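Local coordinates for BauA (Acinetobacter baumannii, PDB 6HCP), which takes up iron across the outer membrane as a TonB-dependent receptor for the siderophore complex ferric preacinetobactin, at residues T464-L470 / A482-L488; Q508-E514 / A530-P536. All coordinates share one frame; numbering follows the deposited sequence.

Contact 1 of 2, residues T464-L470 / A482-L488; sequences TTPGVAL and ANYIEGL. With C8E ((hydroxyethyloxy)tri(ethyloxy)octane), chain B; C8E ((hydroxyethyloxy)tri(ethyloxy)octane), chain C.
T465 and E486 join side chains where the two strands have drawn apart. The threonine hydroxyl OG1 gives a hydrogen bond of 2.7 Å to E486 OE1, reaching the oxygen on its anti side but 32° out of the carboxylate plane. OG1 can do this because it lies anti to the backbone N (chi1 -172°), which turns it to the neighbouring strand as the two side chains slide past each other in opposite directions. The other carboxylate oxygen is taken as well: Y484 OH, two residues back on the same strand, donates to the anti lone pair of E486 OE2 at 2.6 Å, so both ends of the flat group are held. At this end the backbone ladder is interrupted. P466 has no N-H to offer, and a water fills in, donating to T465 OG1 and P466 O and accepting from E486 N. Beyond it the backbones close up and the regular antiparallel hairpin resumes, part of the wall of the TonB-dependent receptor barrel, with V468 and Y484 and then L470 and A482 as hydrogen-bonded pairs; V468 N to Y484 O measures 2.9 Å. Between them, A469 and N483 set their CB atoms 3.9 Å apart on the face turned to the plug, where the N483 amide bonds to Q512, E514 and P61 O. The opposite face is looser and greasy. V468 CG1 rests on Y484 CB at 3.9 Å, the two side chains crossing at about a right angle, and P466 CG only grazes Y484 CE2 at 4.3 Å. Detergent coats this side: one C8E lays its C2 over a face of the Y484 ring, 3.9 Å above the plane and toward the rim, then runs on past P466 CB, while a second threads by A482 and L470.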
loop_
_atom_site.group_PDB
_atom_site.type_symbol
_atom_site.label_atom_id
_atom_site.label_comp_id
_atom_site.label_asym_id
_atom_site.label_seq_id
_atom_site.Cartn_x
_atom_site.Cartn_y
_atom_site.Cartn_z
ATOM N N THR A 464 30.802 -42.953 -18.722
ATOM C CA THR A 464 31.744 -42.077 -19.406
ATOM C C THR A 464 30.953 -41.056 -20.215
ATOM O O THR A 464 30.037 -41.434 -20.941
ATOM C CB THR A 464 32.681 -42.869 -20.334
ATOM O OG1 THR A 464 33.287 -43.908 -19.570
ATOM C CG2 THR A 464 33.762 -42.002 -20.931
ATOM N N THR A 465 31.277 -39.764 -20.000
ATOM C CA THR A 465 30.520 -38.667 -20.528
ATOM C C THR A 465 31.431 -37.786 -21.383
ATOM O O THR A 465 32.412 -37.239 -20.902
ATOM C CB THR A 465 29.818 -37.897 -19.397
ATOM O OG1 THR A 465 28.954 -36.957 -20.020
ATOM C CG2 THR A 465 30.754 -37.212 -18.428
ATOM N N PRO A 466 31.067 -37.526 -22.645
ATOM C CA PRO A 466 31.834 -36.602 -23.478
ATOM C C PRO A 466 31.235 -35.189 -23.450
ATOM O O PRO A 466 30.076 -35.017 -23.074
ATOM C CB PRO A 466 31.672 -37.217 -24.870
ATOM C CG PRO A 466 30.257 -37.777 -24.839
ATOM C CD PRO A 466 30.025 -38.225 -23.406
ATOM N N GLY A 467 32.003 -34.221 -23.952
ATOM C CA GLY A 467 31.490 -32.895 -24.243
ATOM C C GLY A 467 32.264 -32.280 -25.394
ATOM O O GLY A 467 33.457 -32.605 -25.595
ATOM N N VAL A 468 31.565 -31.486 -26.204
ATOM C CA VAL A 468 32.209 -30.745 -27.266
ATOM C C VAL A 468 31.531 -29.378 -27.381
ATOM O O VAL A 468 30.323 -29.247 -27.202
ATOM C CB VAL A 468 32.165 -31.516 -28.592
ATOM C CG1 VAL A 468 30.752 -31.895 -28.979
ATOM C CG2 VAL A 468 32.819 -30.737 -29.724
ATOM N N ALA A 469 32.336 -28.343 -27.584
ATOM C CA ALA A 469 31.811 -27.008 -27.743
ATOM C C ALA A 469 32.646 -26.263 -28.793
ATOM O O ALA A 469 33.858 -26.447 -28.885
ATOM C CB ALA A 469 31.849 -26.291 -26.421
ATOM N N LEU A 470 31.973 -25.422 -29.571
ATOM C CA LEU A 470 32.618 -24.639 -30.609
ATOM C C LEU A 470 32.199 -23.185 -30.437
ATOM O O LEU A 470 31.001 -22.887 -30.321
ATOM C CB LEU A 470 32.185 -25.182 -31.974
ATOM C CG LEU A 470 32.715 -24.426 -33.186
ATOM C CD1 LEU A 470 34.238 -24.441 -33.190
ATOM C CD2 LEU A 470 32.149 -25.026 -34.464
ATOM N N ALA A 482 28.118 -23.277 -30.082
ATOM C CA ALA A 482 27.297 -24.476 -29.986
ATOM C C ALA A 482 27.958 -25.435 -28.999
ATOM O O ALA A 482 29.186 -25.392 -28.794
ATOM C CB ALA A 482 27.151 -25.100 -31.342
ATOM N N ASN A 483 27.141 -26.276 -28.354
ATOM C CA ASN A 483 27.723 -27.290 -27.498
ATOM C C ASN A 483 26.847 -28.546 -27.512
ATOM O O ASN A 483 25.669 -28.523 -27.840
ATOM C CB ASN A 483 28.010 -26.769 -26.085
ATOM C CG ASN A 483 26.766 -26.487 -25.266
ATOM O OD1 ASN A 483 25.929 -27.378 -25.091
ATOM N ND2 ASN A 483 26.626 -25.251 -24.800
ATOM N N TYR A 484 27.500 -29.651 -27.182
ATOM C CA TYR A 484 26.847 -30.867 -26.741
ATOM C C TYR A 484 27.516 -31.259 -25.439
ATOM O O TYR A 484 28.748 -31.316 -25.366
ATOM C CB TYR A 484 27.003 -32.011 -27.748
ATOM C CG TYR A 484 26.511 -33.343 -27.223
ATOM C CD1 TYR A 484 25.188 -33.717 -27.386
ATOM C CD2 TYR A 484 27.317 -34.142 -26.430
ATOM C CE1 TYR A 484 24.704 -34.901 -26.857
ATOM C CE2 TYR A 484 26.826 -35.293 -25.828
ATOM C CZ TYR A 484 25.525 -35.693 -26.070
ATOM O OH TYR A 484 25.030 -36.831 -25.490
ATOM N N ILE A 485 26.704 -31.463 -24.398
ATOM C CA ILE A 485 27.234 -31.836 -23.100
ATOM C C ILE A 485 26.139 -32.586 -22.329
ATOM O O ILE A 485 24.954 -32.493 -22.642
ATOM C CB ILE A 485 27.756 -30.583 -22.373
ATOM C CG1 ILE A 485 28.595 -30.912 -21.143
ATOM C CG2 ILE A 485 26.617 -29.629 -22.042
ATOM C CD1 ILE A 485 29.431 -29.746 -20.640
ATOM N N GLU A 486 26.555 -33.362 -21.343
ATOM C CA GLU A 486 25.649 -34.226 -20.616
ATOM C C GLU A 486 25.621 -33.813 -19.146
ATOM O O GLU A 486 26.487 -33.111 -18.676
ATOM C CB GLU A 486 26.078 -35.686 -20.781
ATOM C CG GLU A 486 26.148 -36.117 -22.236
ATOM C CD GLU A 486 26.545 -37.573 -22.469
ATOM O OE1 GLU A 486 27.106 -38.196 -21.547
ATOM O OE2 GLU A 486 26.241 -38.085 -23.582
ATOM N N GLY A 487 24.596 -34.300 -18.448
ATOM C CA GLY A 487 24.545 -34.320 -17.011
ATOM C C GLY A 487 24.297 -35.729 -16.512
ATOM O O GLY A 487 23.711 -36.566 -17.231
ATOM N N LEU A 488 24.814 -36.020 -15.318
ATOM C CA LEU A 488 24.715 -37.365 -14.772
ATOM C C LEU A 488 23.886 -37.345 -13.489
ATOM O O LEU A 488 23.997 -36.445 -12.658
ATOM C CB LEU A 488 26.118 -37.917 -14.514
ATOM C CG LEU A 488 26.978 -38.173 -15.757
ATOM C CD1 LEU A 488 28.345 -38.716 -15.349
ATOM C CD2 LEU A 488 26.294 -39.116 -16.717
HETATM C C1 C8E B . 10.940 -23.713 -28.944
HETATM C C2 C8E B . 12.356 -24.172 -28.659
HETATM C C3 C8E B . 13.216 -24.293 -29.916
HETATM C C4 C8E B . 14.433 -25.190 -29.712
HETATM C C5 C8E B . 14.476 -26.279 -30.775
HETATM C C6 C8E B . 15.706 -27.160 -30.611
HETATM C C7 C8E B . 16.969 -26.337 -30.353
HETATM C C8 C8E B . 18.221 -27.185 -30.552
HETATM O O9 C8E B . 19.356 -26.329 -30.613
HETATM C C10 C8E B . 20.583 -27.068 -30.666
HETATM C C11 C8E B . 21.147 -27.130 -32.094
HETATM O O12 C8E B . 22.436 -27.771 -32.118
HETATM C C13 C8E B . 23.244 -27.435 -33.252
HETATM C C14 C8E B . 24.704 -27.734 -32.936
HETATM O O15 C8E B . 24.829 -28.513 -31.736
HETATM C C16 C8E B . 25.403 -29.807 -31.972
HETATM C C17 C8E B . 26.628 -30.054 -31.097
HETATM O O18 C8E B . 27.712 -29.177 -31.440
HETATM C C19 C8E B . 28.651 -29.779 -32.337
HETATM C C20 C8E B . 29.914 -28.938 -32.386
HETATM O O21 C8E B . 29.906 -28.160 -31.189
HETATM C C1 C8E C . 26.796 -38.419 -29.247
HETATM C C2 C8E C . 27.598 -37.136 -29.221
HETATM C C3 C8E C . 28.998 -37.424 -28.704
HETATM C C4 C8E C . 29.872 -36.172 -28.651
HETATM C C5 C8E C . 31.289 -36.510 -29.088
HETATM C C6 C8E C . 32.364 -35.793 -28.309
HETATM C C7 C8E C . 33.477 -36.755 -27.988
HETATM C C8 C8E C . 34.697 -35.982 -27.603
HETATM O O9 C8E C . 35.605 -36.894 -27.019
HETATM C C10 C8E C . 36.944 -36.741 -27.445
HETATM C C11 C8E C . 37.906 -37.246 -26.385
HETATM O O12 C8E C . 38.901 -36.240 -26.134
HETATM C C13 C8E C . 40.256 -36.657 -26.264
HETATM C C14 C8E C . 41.098 -35.897 -25.245
HETATM O O15 C8E C . 40.850 -34.492 -25.323
HETATM O O HOH W 1 29.346 -34.233 -20.537
#

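Contact 2 of 2, residues Q508-E514 / A530-P536; sequences QKTKQQE and AFEITKP. With C8E ((hydroxyethyloxy)tri(ethyloxy)octane), chain B; EDO (1,2-ethanediol), chain S.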
loop_
_atom_site.group_PDB
_atom_site.type_symbol
_atom_site.label_atom_id
_atom_site.label_comp_id
_atom_site.label_asym_id
_atom_site.label_seq_id
_atom_site.Cartn_x
_atom_site.Cartn_y
_atom_site.Cartn_z
ATOM N N GLN A 508 22.826 -42.002 -15.129
ATOM C CA GLN A 508 21.898 -41.739 -16.200
ATOM C C GLN A 508 22.243 -40.409 -16.885
ATOM O O GLN A 508 22.499 -39.396 -16.210
ATOM C CB GLN A 508 20.483 -41.702 -15.619
ATOM C CG GLN A 508 20.062 -43.032 -15.002
ATOM C CD GLN A 508 19.820 -44.041 -16.096
ATOM O OE1 GLN A 508 18.835 -43.961 -16.819
ATOM N NE2 GLN A 508 20.689 -45.048 -16.163
ATOM N N LYS A 509 22.251 -40.425 -18.223
ATOM C CA LYS A 509 22.738 -39.292 -19.006
ATOM C C LYS A 509 21.587 -38.381 -19.439
ATOM O O LYS A 509 20.826 -38.691 -20.368
ATOM C CB LYS A 509 23.525 -39.761 -20.227
ATOM C CG LYS A 509 24.816 -40.478 -19.907
ATOM C CD LYS A 509 25.460 -41.136 -21.114
ATOM C CE LYS A 509 26.829 -41.678 -20.763
ATOM N NZ LYS A 509 27.513 -42.279 -21.942
ATOM N N THR A 510 21.583 -37.175 -18.862
ATOM C CA THR A 510 20.886 -36.039 -19.414
ATOM C C THR A 510 21.743 -35.503 -20.568
ATOM O O THR A 510 22.958 -35.456 -20.438
ATOM C CB THR A 510 20.657 -34.984 -18.319
ATOM O OG1 THR A 510 19.732 -35.500 -17.354
ATOM C CG2 THR A 510 20.158 -33.670 -18.877
ATOM N N LYS A 511 21.107 -35.096 -21.667
ATOM C CA LYS A 511 21.863 -34.684 -22.865
ATOM C C LYS A 511 21.341 -33.342 -23.358
ATOM O O LYS A 511 20.147 -33.181 -23.595
ATOM C CB LYS A 511 21.726 -35.715 -23.989
ATOM C CG LYS A 511 22.218 -37.109 -23.615
ATOM C CD LYS A 511 22.033 -38.160 -24.693
ATOM C CE LYS A 511 22.772 -39.433 -24.321
ATOM N NZ LYS A 511 22.413 -40.554 -25.222
ATOM N N GLN A 512 22.280 -32.424 -23.579
ATOM C CA GLN A 512 21.987 -31.096 -24.099
ATOM C C GLN A 512 22.672 -30.888 -25.453
ATOM O O GLN A 512 23.853 -31.171 -25.620
ATOM C CB GLN A 512 22.504 -30.035 -23.134
ATOM C CG GLN A 512 22.395 -28.626 -23.687
ATOM C CD GLN A 512 22.813 -27.605 -22.658
ATOM O OE1 GLN A 512 22.039 -27.260 -21.762
ATOM N NE2 GLN A 512 24.079 -27.204 -22.715
ATOM N N GLN A 513 21.926 -30.288 -26.370
ATOM C CA GLN A 513 22.501 -29.555 -27.495
ATOM C C GLN A 513 22.060 -28.102 -27.388
ATOM O O GLN A 513 20.886 -27.837 -27.099
ATOM C CB GLN A 513 21.985 -30.127 -28.816
ATOM C CG GLN A 513 22.533 -31.500 -29.135
ATOM C CD GLN A 513 22.009 -31.974 -30.470
ATOM O OE1 GLN A 513 22.230 -31.347 -31.504
ATOM N NE2 GLN A 513 21.168 -32.988 -30.422
ATOM N N GLU A 514 22.972 -27.181 -27.730
ATOM C CA GLU A 514 22.732 -25.753 -27.588
ATOM C C GLU A 514 23.381 -25.019 -28.766
ATOM O O GLU A 514 24.494 -25.356 -29.163
ATOM C CB GLU A 514 23.284 -25.259 -26.253
ATOM C CG GLU A 514 23.181 -23.761 -26.055
ATOM C CD GLU A 514 23.533 -23.250 -24.664
ATOM O OE1 GLU A 514 23.947 -24.071 -23.813
ATOM O OE2 GLU A 514 23.414 -22.003 -24.450
ATOM N N ALA A 530 19.331 -21.209 -27.827
ATOM C CA ALA A 530 18.337 -22.222 -28.014
ATOM C C ALA A 530 18.938 -23.559 -27.576
ATOM O O ALA A 530 20.112 -23.830 -27.818
ATOM C CB ALA A 530 17.900 -22.256 -29.448
ATOM N N PHE A 531 18.130 -24.385 -26.920
ATOM C CA PHE A 531 18.632 -25.620 -26.383
ATOM C C PHE A 531 17.556 -26.694 -26.467
ATOM O O PHE A 531 16.370 -26.418 -26.492
ATOM C CB PHE A 531 19.100 -25.432 -24.936
ATOM C CG PHE A 531 17.999 -25.052 -23.975
ATOM C CD1 PHE A 531 17.175 -26.011 -23.412
ATOM C CD2 PHE A 531 17.808 -23.731 -23.612
ATOM C CE1 PHE A 531 16.172 -25.653 -22.520
ATOM C CE2 PHE A 531 16.806 -23.373 -22.726
ATOM C CZ PHE A 531 16.001 -24.340 -22.163
ATOM N N GLU A 532 18.023 -27.940 -26.487
ATOM C CA GLU A 532 17.196 -29.096 -26.266
ATOM C C GLU A 532 17.923 -29.991 -25.266
ATOM O O GLU A 532 19.110 -30.299 -25.446
ATOM C CB GLU A 532 16.918 -29.857 -27.566
ATOM C CG GLU A 532 16.181 -31.158 -27.333
ATOM C CD GLU A 532 15.811 -31.917 -28.602
ATOM O OE1 GLU A 532 14.952 -31.423 -29.351
ATOM O OE2 GLU A 532 16.431 -32.948 -28.856
ATOM N N ILE A 533 17.230 -30.320 -24.172
ATOM C CA ILE A 533 17.828 -31.135 -23.126
ATOM C C ILE A 533 16.870 -32.298 -22.864
ATOM O O ILE A 533 15.744 -32.045 -22.411
ATOM C CB ILE A 533 18.046 -30.337 -21.833
ATOM C CG1 ILE A 533 18.954 -29.123 -22.029
ATOM C CG2 ILE A 533 18.562 -31.249 -20.730
ATOM C CD1 ILE A 533 18.849 -28.094 -20.917
ATOM N N THR A 534 17.382 -33.527 -22.954
ATOM C CA THR A 534 16.616 -34.711 -22.596
ATOM C C THR A 534 17.127 -35.265 -21.277
ATOM O O THR A 534 18.320 -35.454 -21.099
ATOM C CB THR A 534 16.644 -35.775 -23.707
ATOM O OG1 THR A 534 18.005 -36.124 -23.958
ATOM C CG2 THR A 534 15.985 -35.281 -24.974
ATOM N N LYS A 535 16.184 -35.636 -20.399
ATOM C CA LYS A 535 16.530 -36.197 -19.103
ATOM C C LYS A 535 15.783 -37.516 -18.930
ATOM O O LYS A 535 14.551 -37.562 -18.974
ATOM C CB LYS A 535 16.166 -35.248 -17.956
ATOM C CG LYS A 535 16.523 -35.770 -16.570
ATOM C CD LYS A 535 16.205 -34.780 -15.418
ATOM C CE LYS A 535 17.003 -35.016 -14.161
ATOM N NZ LYS A 535 16.672 -36.301 -13.497
ATOM N N PRO A 536 16.503 -38.616 -18.656
ATOM C CA PRO A 536 15.842 -39.909 -18.491
ATOM C C PRO A 536 15.231 -40.075 -17.091
ATOM O O PRO A 536 15.671 -39.434 -16.135
ATOM C CB PRO A 536 16.956 -40.943 -18.725
ATOM C CG PRO A 536 18.239 -40.201 -18.435
ATOM C CD PRO A 536 17.968 -38.721 -18.689
HETATM C C1 C8E B . 10.940 -23.713 -28.944
HETATM C C2 C8E B . 12.356 -24.172 -28.659
HETATM C C3 C8E B . 13.216 -24.293 -29.916
HETATM C C4 C8E B . 14.433 -25.190 -29.712
HETATM C C5 C8E B . 14.476 -26.279 -30.775
HETATM C C6 C8E B . 15.706 -27.160 -30.611
HETATM C C7 C8E B . 16.969 -26.337 -30.353
HETATM C C8 C8E B . 18.221 -27.185 -30.552
HETATM O O9 C8E B . 19.356 -26.329 -30.613
HETATM C C10 C8E B . 20.583 -27.068 -30.666
HETATM C C11 C8E B . 21.147 -27.130 -32.094
HETATM O O12 C8E B . 22.436 -27.771 -32.118
HETATM C C13 C8E B . 23.244 -27.435 -33.252
HETATM C C14 C8E B . 24.704 -27.734 -32.936
HETATM O O15 C8E B . 24.829 -28.513 -31.736
HETATM C C16 C8E B . 25.403 -29.807 -31.972
HETATM C C17 C8E B . 26.628 -30.054 -31.097
HETATM O O18 C8E B . 27.712 -29.177 -31.440
HETATM C C19 C8E B . 28.651 -29.779 -32.337
HETATM C C20 C8E B . 29.914 -28.938 -32.386
HETATM O O21 C8E B . 29.906 -28.160 -31.189
HETATM C C1 EDO S . 20.719 -33.823 -26.916
HETATM O O1 EDO S . 21.058 -34.709 -27.986
HETATM C C2 EDO S . 19.392 -33.211 -27.258
HETATM O O2 EDO S . 18.467 -34.288 -27.438
HETATM O O HOH W 2 18.898 -38.243 -22.400
#
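A530 O meets E514 from the neighbouring strand, taking a CA-H...O contact from E514 CA while E514 CG lies 3.5 Å away. This antiparallel hairpin belongs to the wall of a TonB-dependent receptor barrel, with the plug on its inner side. The E514 carboxylate goes inward, to R107 of the plug, Y481 and N483. F531 shares that inner face, but its ring leaves the pairing: with CG between the backbone N and the carbonyl carbon (chi1 64°), it leans on R107 and E564, and just CB stays close to Q513 O. E532 is in a hydrogen-bonded pair with Q513 on the outer face. Their side chains are joined through an ethanediol, probably from the crystallisation liquor: its O1 accepts from Q513 NE2 at 3.0 Å and its O2 donates to E532 OE2 at 2.8 Å; OE1 of the same glutamate makes a salt bridge to R561. I533 turns inward again, where packing is closest. Its CG1 and CD1 lie alongside the extended Q512 chain, pointing the same way, with CD1 3.4 Å from Q512 OE1, and the Q512 amide is held in turn by N483. On the other branch, I533 CG2 presses on T510 CG2 at 3.4 Å, short for two methyls. T534 continues the ladder with K511, K511 N to T534 O and T534 N to K511 O each 2.9 Å. Outside that rung a water donates to K509 O and sits 2.8 Å from T534 OG1, bridging where the strands start to part. K535 crosses T510 at a slant, its CG against OG1, and its side chain also touches V157 of the plug. At P536 the ring replaces a donor N-H and crosses Q508 obliquely, setting CG against Q508 CB while CD comes 3.3 Å from K509 O.

How the contacts relate
From the N terminus, the chain first runs along strand 461-473 and returns along 478-489, so contact 1 closes a hairpin with a short turn. A longer connection, 490-507, leads to strand 508-520, and contact 2 closes the next hairpin with strand 524-541. The two are in series, neither nested nor crossed. They are nevertheless sewn together, because strands 478-489 and 508-520 are themselves antiparallel neighbours: G487 O lies 2.7 Å from T510 N and I485 O 2.8 Å from Q512 N, both probable hydrogen bonds. Four consecutive barrel staves result, with plug residues against their inner face and one C8E molecule lying across both hairpins outside.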